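Local coordinates for L-ribulose 3-epimerase (Methylomonas sp. DH-1, PDB 7CJ7), which catalyses the epimerisation of ketoses at C3, acting fastest on L-ribulose, with manganese as its cofactor, at residues Q136-Y141 with I147-E152; A170-V175 with A180-D185. All blocks are in the same frame, centred on the assembly; numbering follows the deposited sequence.

Contact 1: residues Q136-Y141 with I147-E152. With MN (manganese (II) ion), chain D; SOL (L-sorbose), chain C.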
loop_
_atom_site.group_PDB
_atom_site.type_symbol
_atom_site.label_atom_id
_atom_site.label_comp_id
_atom_site.label_asym_id
_atom_site.label_seq_id
_atom_site.Cartn_x
_atom_site.Cartn_y
_atom_site.Cartn_z
ATOM N N GLN A 136 -6.828 -26.256 3.278
ATOM C CA GLN A 136 -7.063 -27.565 3.924
ATOM C C GLN A 136 -6.247 -28.640 3.208
ATOM O O GLN A 136 -5.595 -29.432 3.903
ATOM C CB GLN A 136 -8.546 -27.906 3.942
ATOM C CG GLN A 136 -9.333 -26.974 4.842
ATOM C CD GLN A 136 -10.818 -27.197 4.733
ATOM O OE1 GLN A 136 -11.326 -27.603 3.691
ATOM N NE2 GLN A 136 -11.524 -26.917 5.814
ATOM N N ARG A 137 -6.310 -28.695 1.880
ATOM C CA ARG A 137 -5.593 -29.741 1.105
ATOM C C ARG A 137 -4.080 -29.578 1.331
ATOM O O ARG A 137 -3.389 -30.599 1.536
ATOM C CB ARG A 137 -5.977 -29.682 -0.378
ATOM C CG ARG A 137 -7.446 -29.969 -0.652
ATOM C CD ARG A 137 -7.717 -30.197 -2.129
ATOM N NE ARG A 137 -7.417 -29.032 -2.952
ATOM C CZ ARG A 137 -8.250 -28.023 -3.168
ATOM N NH1 ARG A 137 -9.440 -28.009 -2.605
ATOM N NH2 ARG A 137 -7.889 -27.011 -3.938
ATOM N N LEU A 138 -3.577 -28.342 1.302
ATOM C CA LEU A 138 -2.131 -28.071 1.488
ATOM C C LEU A 138 -1.730 -28.444 2.918
ATOM O O LEU A 138 -0.715 -29.112 3.083
ATOM C CB LEU A 138 -1.827 -26.602 1.215
ATOM C CG LEU A 138 -0.396 -26.182 1.550
ATOM C CD1 LEU A 138 0.613 -27.014 0.770
ATOM C CD2 LEU A 138 -0.196 -24.701 1.287
ATOM N N ALA A 139 -2.483 -28.005 3.925
ATOM C CA ALA A 139 -2.179 -28.331 5.338
ATOM C C ALA A 139 -2.042 -29.852 5.492
ATOM O O ALA A 139 -1.111 -30.312 6.180
ATOM C CB ALA A 139 -3.232 -27.759 6.249
ATOM N N ASP A 140 -2.942 -30.621 4.880
ATOM C CA ASP A 140 -2.972 -32.096 5.028
ATOM C C ASP A 140 -1.740 -32.688 4.334
ATOM O O ASP A 140 -1.126 -33.623 4.913
ATOM C CB ASP A 140 -4.303 -32.665 4.529
ATOM C CG ASP A 140 -5.480 -32.305 5.425
ATOM O OD1 ASP A 140 -5.238 -31.922 6.585
ATOM O OD2 ASP A 140 -6.633 -32.390 4.949
ATOM N N TYR A 141 -1.367 -32.166 3.161
ATOM C CA TYR A 141 -0.150 -32.598 2.422
ATOM C C TYR A 141 1.107 -32.298 3.247
ATOM O O TYR A 141 1.978 -33.206 3.394
ATOM C CB TYR A 141 -0.077 -31.935 1.044
ATOM C CG TYR A 141 1.007 -32.488 0.168
ATOM C CD1 TYR A 141 0.872 -33.708 -0.477
ATOM C CD2 TYR A 141 2.201 -31.804 0.014
ATOM C CE1 TYR A 141 1.891 -34.218 -1.268
ATOM C CE2 TYR A 141 3.225 -32.306 -0.765
ATOM C CZ TYR A 141 3.061 -33.500 -1.434
ATOM O OH TYR A 141 4.095 -33.985 -2.189
ATOM N N ILE A 147 5.513 -30.323 8.239
ATOM C CA ILE A 147 5.602 -28.891 7.846
ATOM C C ILE A 147 4.341 -28.150 8.315
ATOM O O ILE A 147 3.213 -28.662 8.136
ATOM C CB ILE A 147 5.870 -28.771 6.335
ATOM C CG1 ILE A 147 7.331 -29.120 6.013
ATOM C CG2 ILE A 147 5.484 -27.393 5.817
ATOM C CD1 ILE A 147 7.570 -29.482 4.575
ATOM N N ASN A 148 4.543 -27.002 8.956
ATOM C CA ASN A 148 3.474 -26.020 9.260
ATOM C C ASN A 148 3.329 -25.060 8.076
ATOM O O ASN A 148 4.351 -24.677 7.465
ATOM C CB ASN A 148 3.762 -25.212 10.525
ATOM C CG ASN A 148 3.966 -26.053 11.762
ATOM O OD1 ASN A 148 3.176 -26.950 12.035
ATOM N ND2 ASN A 148 5.003 -25.746 12.524
ATOM N N ILE A 149 2.105 -24.621 7.799
ATOM C CA ILE A 149 1.865 -23.531 6.819
ATOM C C ILE A 149 1.417 -22.293 7.596
ATOM O O ILE A 149 0.640 -22.416 8.555
ATOM C CB ILE A 149 0.884 -23.938 5.711
ATOM C CG1 ILE A 149 -0.549 -24.115 6.216
ATOM C CG2 ILE A 149 1.396 -25.190 5.017
ATOM C CD1 ILE A 149 -1.546 -24.334 5.092
ATOM N N ASP A 150 1.944 -21.142 7.198
ATOM C CA ASP A 150 1.671 -19.844 7.853
ATOM C C ASP A 150 1.157 -18.900 6.766
ATOM O O ASP A 150 1.909 -18.609 5.812
ATOM C CB ASP A 150 2.919 -19.336 8.569
ATOM C CG ASP A 150 3.663 -20.424 9.324
ATOM O OD1 ASP A 150 3.279 -20.708 10.485
ATOM O OD2 ASP A 150 4.615 -20.997 8.732
ATOM N N LEU A 151 -0.088 -18.463 6.900
ATOM C CA LEU A 151 -0.792 -17.650 5.883
ATOM C C LEU A 151 -0.519 -16.176 6.180
ATOM O O LEU A 151 -0.961 -15.670 7.238
ATOM C CB LEU A 151 -2.281 -17.989 5.945
ATOM C CG LEU A 151 -2.681 -19.353 5.377
ATOM C CD1 LEU A 151 -2.106 -20.518 6.165
ATOM C CD2 LEU A 151 -4.185 -19.464 5.326
ATOM N N GLU A 152 0.239 -15.526 5.301
ATOM C CA GLU A 152 0.684 -14.134 5.513
ATOM C C GLU A 152 -0.452 -13.175 5.147
ATOM O O GLU A 152 -0.851 -13.119 3.975
ATOM C CB GLU A 152 1.928 -13.821 4.693
ATOM C CG GLU A 152 2.568 -12.526 5.122
ATOM C CD GLU A 152 3.822 -12.195 4.339
ATOM O OE1 GLU A 152 4.129 -12.922 3.345
ATOM O OE2 GLU A 152 4.490 -11.236 4.726
HETATM MN MN MN D . 6.329 -10.398 4.257
HETATM C C1 SOL C . 4.999 -9.558 0.208
HETATM O O1 SOL C . 4.677 -8.192 0.321
HETATM C C2 SOL C . 5.627 -10.087 1.457
HETATM O O2 SOL C . 5.466 -9.516 2.521
HETATM C C3 SOL C . 6.511 -11.322 1.355
HETATM O O3 SOL C . 6.658 -11.941 2.613
HETATM C C4 SOL C . 5.967 -12.315 0.333
HETATM O O4 SOL C . 4.670 -12.752 0.742
HETATM C C5 SOL C . 6.854 -13.547 0.143
HETATM O O5 SOL C . 6.177 -14.492 -0.686
HETATM C C6 SOL C . 8.200 -13.234 -0.475
HETATM O O6 SOL C . 8.992 -14.421 -0.580
#
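Glu152 at the C-terminal end of strand 148-152 has its carboxylate gripped from two directions. OE2 binds manganese at 2.1 Å, while OE1 accepts a hydrogen bond from O4 of L-sorbose at 2.7 Å; together the two are likely to hold the carboxylate against rotation. A glutamate suits the place because its extended chain, CG anti to the backbone N (chi1 -167°), carries the group from the strand to the metal. Asp185, His211, Glu246 and the sugar's O2 and O3 complete the metal site, and by similarity Glu152 is a proton donor/acceptor in catalysis.

At the other end of the strand the helix is met by apolar packing alone. Ile149 presents two branches. Its CG2 lies 4.0 Å from Leu138 CG, and CD1, at the end of an extended chain, reaches Ala139, 4.0 Å from that residue's CB and equally far from its backbone N. The small alanine lets helix and strand approach to 6.4 Å between the CA atoms of Ala139 and Ile149, and the branched isoleucine fills the interval. Leu138 crosses Ile149 at a slant, its CD2 4.1 Å from Ile149 CD1. Were Leu138 cut back to an alanine, a gap would probably open beside Ile149 and its CG2 methyl would lose this packing partner.

Asn179 ND2 accompanies this packing with hydrogen bonds to the carbonyls of both Ala139 and Ile147. Helix 125-143 covers the outer side of strand 148-152, with helix 83-102 beside it touching Leu138 through Thr97, while strands 107-112 and 180-185 flank strand 148-152 in the barrel.

Contact 2: residues A170-V175 with A180-D185. With MN (manganese (II) ion), chain D.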
loop_
_atom_site.group_PDB
_atom_site.type_symbol
_atom_site.label_atom_id
_atom_site.label_comp_id
_atom_site.label_asym_id
_atom_site.label_seq_id
_atom_site.Cartn_x
_atom_site.Cartn_y
_atom_site.Cartn_z
ATOM N N ALA A 170 -10.352 -15.531 11.364
ATOM C CA ALA A 170 -11.676 -16.046 10.948
ATOM C C ALA A 170 -11.490 -17.042 9.799
ATOM O O ALA A 170 -12.133 -18.098 9.823
ATOM C CB ALA A 170 -12.581 -14.916 10.552
ATOM N N PHE A 171 -10.612 -16.734 8.846
ATOM C CA PHE A 171 -10.273 -17.623 7.705
ATOM C C PHE A 171 -9.703 -18.939 8.252
ATOM O O PHE A 171 -10.140 -20.023 7.842
ATOM C CB PHE A 171 -9.322 -16.890 6.754
ATOM C CG PHE A 171 -8.946 -17.627 5.495
ATOM C CD1 PHE A 171 -7.995 -18.630 5.518
ATOM C CD2 PHE A 171 -9.504 -17.274 4.279
ATOM C CE1 PHE A 171 -7.632 -19.290 4.359
ATOM C CE2 PHE A 171 -9.118 -17.915 3.112
ATOM C CZ PHE A 171 -8.174 -18.912 3.153
ATOM N N LEU A 172 -8.764 -18.855 9.190
ATOM C CA LEU A 172 -8.106 -20.055 9.763
ATOM C C LEU A 172 -9.133 -20.894 10.532
ATOM O O LEU A 172 -8.958 -22.111 10.602
ATOM C CB LEU A 172 -6.952 -19.608 10.652
ATOM C CG LEU A 172 -5.691 -19.213 9.891
ATOM C CD1 LEU A 172 -4.690 -18.565 10.821
ATOM C CD2 LEU A 172 -5.081 -20.419 9.224
ATOM N N ASP A 173 -10.175 -20.269 11.080
ATOM C CA ASP A 173 -11.242 -21.011 11.802
ATOM C C ASP A 173 -11.978 -21.914 10.810
ATOM O O ASP A 173 -12.361 -23.023 11.195
ATOM C CB ASP A 173 -12.243 -20.079 12.478
ATOM C CG ASP A 173 -11.708 -19.375 13.705
ATOM O OD1 ASP A 173 -10.743 -19.891 14.302
ATOM O OD2 ASP A 173 -12.277 -18.310 14.064
ATOM N N GLU A 174 -12.157 -21.457 9.570
ATOM C CA GLU A 174 -12.835 -22.236 8.499
ATOM C C GLU A 174 -11.863 -23.301 7.974
ATOM O O GLU A 174 -12.307 -24.414 7.678
ATOM C CB GLU A 174 -13.356 -21.309 7.394
ATOM C CG GLU A 174 -14.395 -20.304 7.879
ATOM C CD GLU A 174 -14.770 -19.204 6.891
ATOM O OE1 GLU A 174 -15.269 -18.143 7.334
ATOM O OE2 GLU A 174 -14.566 -19.397 5.677
ATOM N N VAL A 175 -10.570 -22.992 7.870
ATOM C CA VAL A 175 -9.563 -24.005 7.456
ATOM C C VAL A 175 -9.555 -25.126 8.503
ATOM O O VAL A 175 -9.632 -26.298 8.128
ATOM C CB VAL A 175 -8.174 -23.368 7.290
ATOM C CG1 VAL A 175 -7.111 -24.437 7.102
ATOM C CG2 VAL A 175 -8.185 -22.360 6.148
ATOM N N ALA A 180 -1.913 -25.135 10.474
ATOM C CA ALA A 180 -2.128 -23.877 9.731
ATOM C C ALA A 180 -2.146 -22.710 10.722
ATOM O O ALA A 180 -2.922 -22.731 11.690
ATOM C CB ALA A 180 -3.375 -23.942 8.900
ATOM N N PHE A 181 -1.303 -21.718 10.478
ATOM C CA PHE A 181 -1.063 -20.584 11.401
ATOM C C PHE A 181 -1.227 -19.262 10.653
ATOM O O PHE A 181 -1.192 -19.230 9.398
ATOM C CB PHE A 181 0.340 -20.660 12.008
ATOM C CG PHE A 181 0.555 -21.849 12.902
ATOM C CD1 PHE A 181 0.979 -23.060 12.374
ATOM C CD2 PHE A 181 0.348 -21.757 14.266
ATOM C CE1 PHE A 181 1.178 -24.157 13.193
ATOM C CE2 PHE A 181 0.545 -22.858 15.082
ATOM C CZ PHE A 181 0.955 -24.056 14.541
ATOM N N LEU A 182 -1.376 -18.196 11.432
ATOM C CA LEU A 182 -1.337 -16.807 10.930
ATOM C C LEU A 182 0.128 -16.381 10.797
ATOM O O LEU A 182 0.982 -16.800 11.608
ATOM C CB LEU A 182 -2.083 -15.916 11.920
ATOM C CG LEU A 182 -2.340 -14.488 11.461
ATOM C CD1 LEU A 182 -3.386 -14.478 10.366
ATOM C CD2 LEU A 182 -2.771 -13.620 12.630
ATOM N N HIS A 183 0.402 -15.576 9.792
ATOM C CA HIS A 183 1.726 -14.956 9.551
ATOM C C HIS A 183 1.497 -13.446 9.474
ATOM O O HIS A 183 0.677 -13.027 8.648
ATOM C CB HIS A 183 2.333 -15.611 8.305
ATOM C CG HIS A 183 3.564 -14.978 7.760
ATOM N ND1 HIS A 183 4.141 -15.433 6.589
ATOM C CD2 HIS A 183 4.316 -13.936 8.184
ATOM C CE1 HIS A 183 5.201 -14.697 6.312
ATOM N NE2 HIS A 183 5.339 -13.776 7.283
ATOM N N LEU A 184 2.115 -12.675 10.371
ATOM C CA LEU A 184 1.958 -11.202 10.400
ATOM C C LEU A 184 3.255 -10.564 9.919
ATOM O O LEU A 184 4.336 -11.138 10.170
ATOM C CB LEU A 184 1.597 -10.723 11.804
ATOM C CG LEU A 184 0.178 -11.059 12.266
ATOM C CD1 LEU A 184 -0.020 -10.584 13.692
ATOM C CD2 LEU A 184 -0.868 -10.420 11.358
ATOM N N ASP A 185 3.124 -9.432 9.239
ATOM C CA ASP A 185 4.248 -8.687 8.618
ATOM C C ASP A 185 4.068 -7.210 8.969
ATOM O O ASP A 185 3.027 -6.636 8.596
ATOM C CB ASP A 185 4.265 -8.955 7.114
ATOM C CG ASP A 185 5.372 -8.232 6.366
ATOM O OD1 ASP A 185 5.689 -7.105 6.743
ATOM O OD2 ASP A 185 5.884 -8.813 5.408
HETATM MN MN MN D . 6.329 -10.398 4.257
#
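Leu172 sets its CD1 methyl directly over the face of a peptide bond, that between Phe181 and Leu182, instead of meeting side chains alone. CD1 lies 3.4 Å from Leu182 N and 3.5 Å from Phe181 C, so the leucine packs closely against the strand's backbone. The same methyl is 3.9 Å from Leu182 CB, and the other branch, CD2, rests 3.9 Å from Ala180 CB. With CG anti to the carbonyl carbon (chi1 -79°) and the chain extended beyond it, the fork lies along the helix-facing side of the first residues of the strand. Ala180 fits here because its single methyl leaves room for the leucine and for Val175, whose CG1 comes to 4.2 Å from Ala180 CB.

The segments run nearly antiparallel, at 164°, with 9.0 Å between their axes, as expected where a helix returns along the outside of a TIM barrel before the next strand. Helix 165-175 is the connection in the beta-alpha-beta unit that leads from strand 148-152 to strand 180-185. Phe171, next to Leu172, packs on helix 125-143 and on Leu151. Ala180 faces the helix, whereas Phe181 points away from it and makes a cation-pi contact with Lys5.

At the C-terminal end of the strand, where TIM barrels carry their active sites, Asp185 divides its carboxylate between two tasks. OD2 binds manganese at 2.0 Å, and OD1 accepts a hydrogen bond from the backbone N of Tyr187, making Asp185 the N-cap of helix 186-192. This second bond is likely to limit the turning of the carboxylate at the metal site shared with Glu152.

Of the elements in the two contacts, helix 125-143 is the first along the chain; a short turn leads into strand 148-152, and contact 1 closes that small loop. The chain then passes through helix 165-175, and contact 2 closes a second loop of similar size where this helix turns into strand 180-185. The two loops follow in series, neither nesting nor crossing. They join laterally in the barrel: Ile149 O lies 2.8 Å from Phe181 N, and Leu151 N lies 2.8 Å from Phe181 O, both probable hydrogen bonds between parallel strands. Two consecutive helix-strand pairs are thereby tied side by side, and the far ends of their strands converge on one manganese ion.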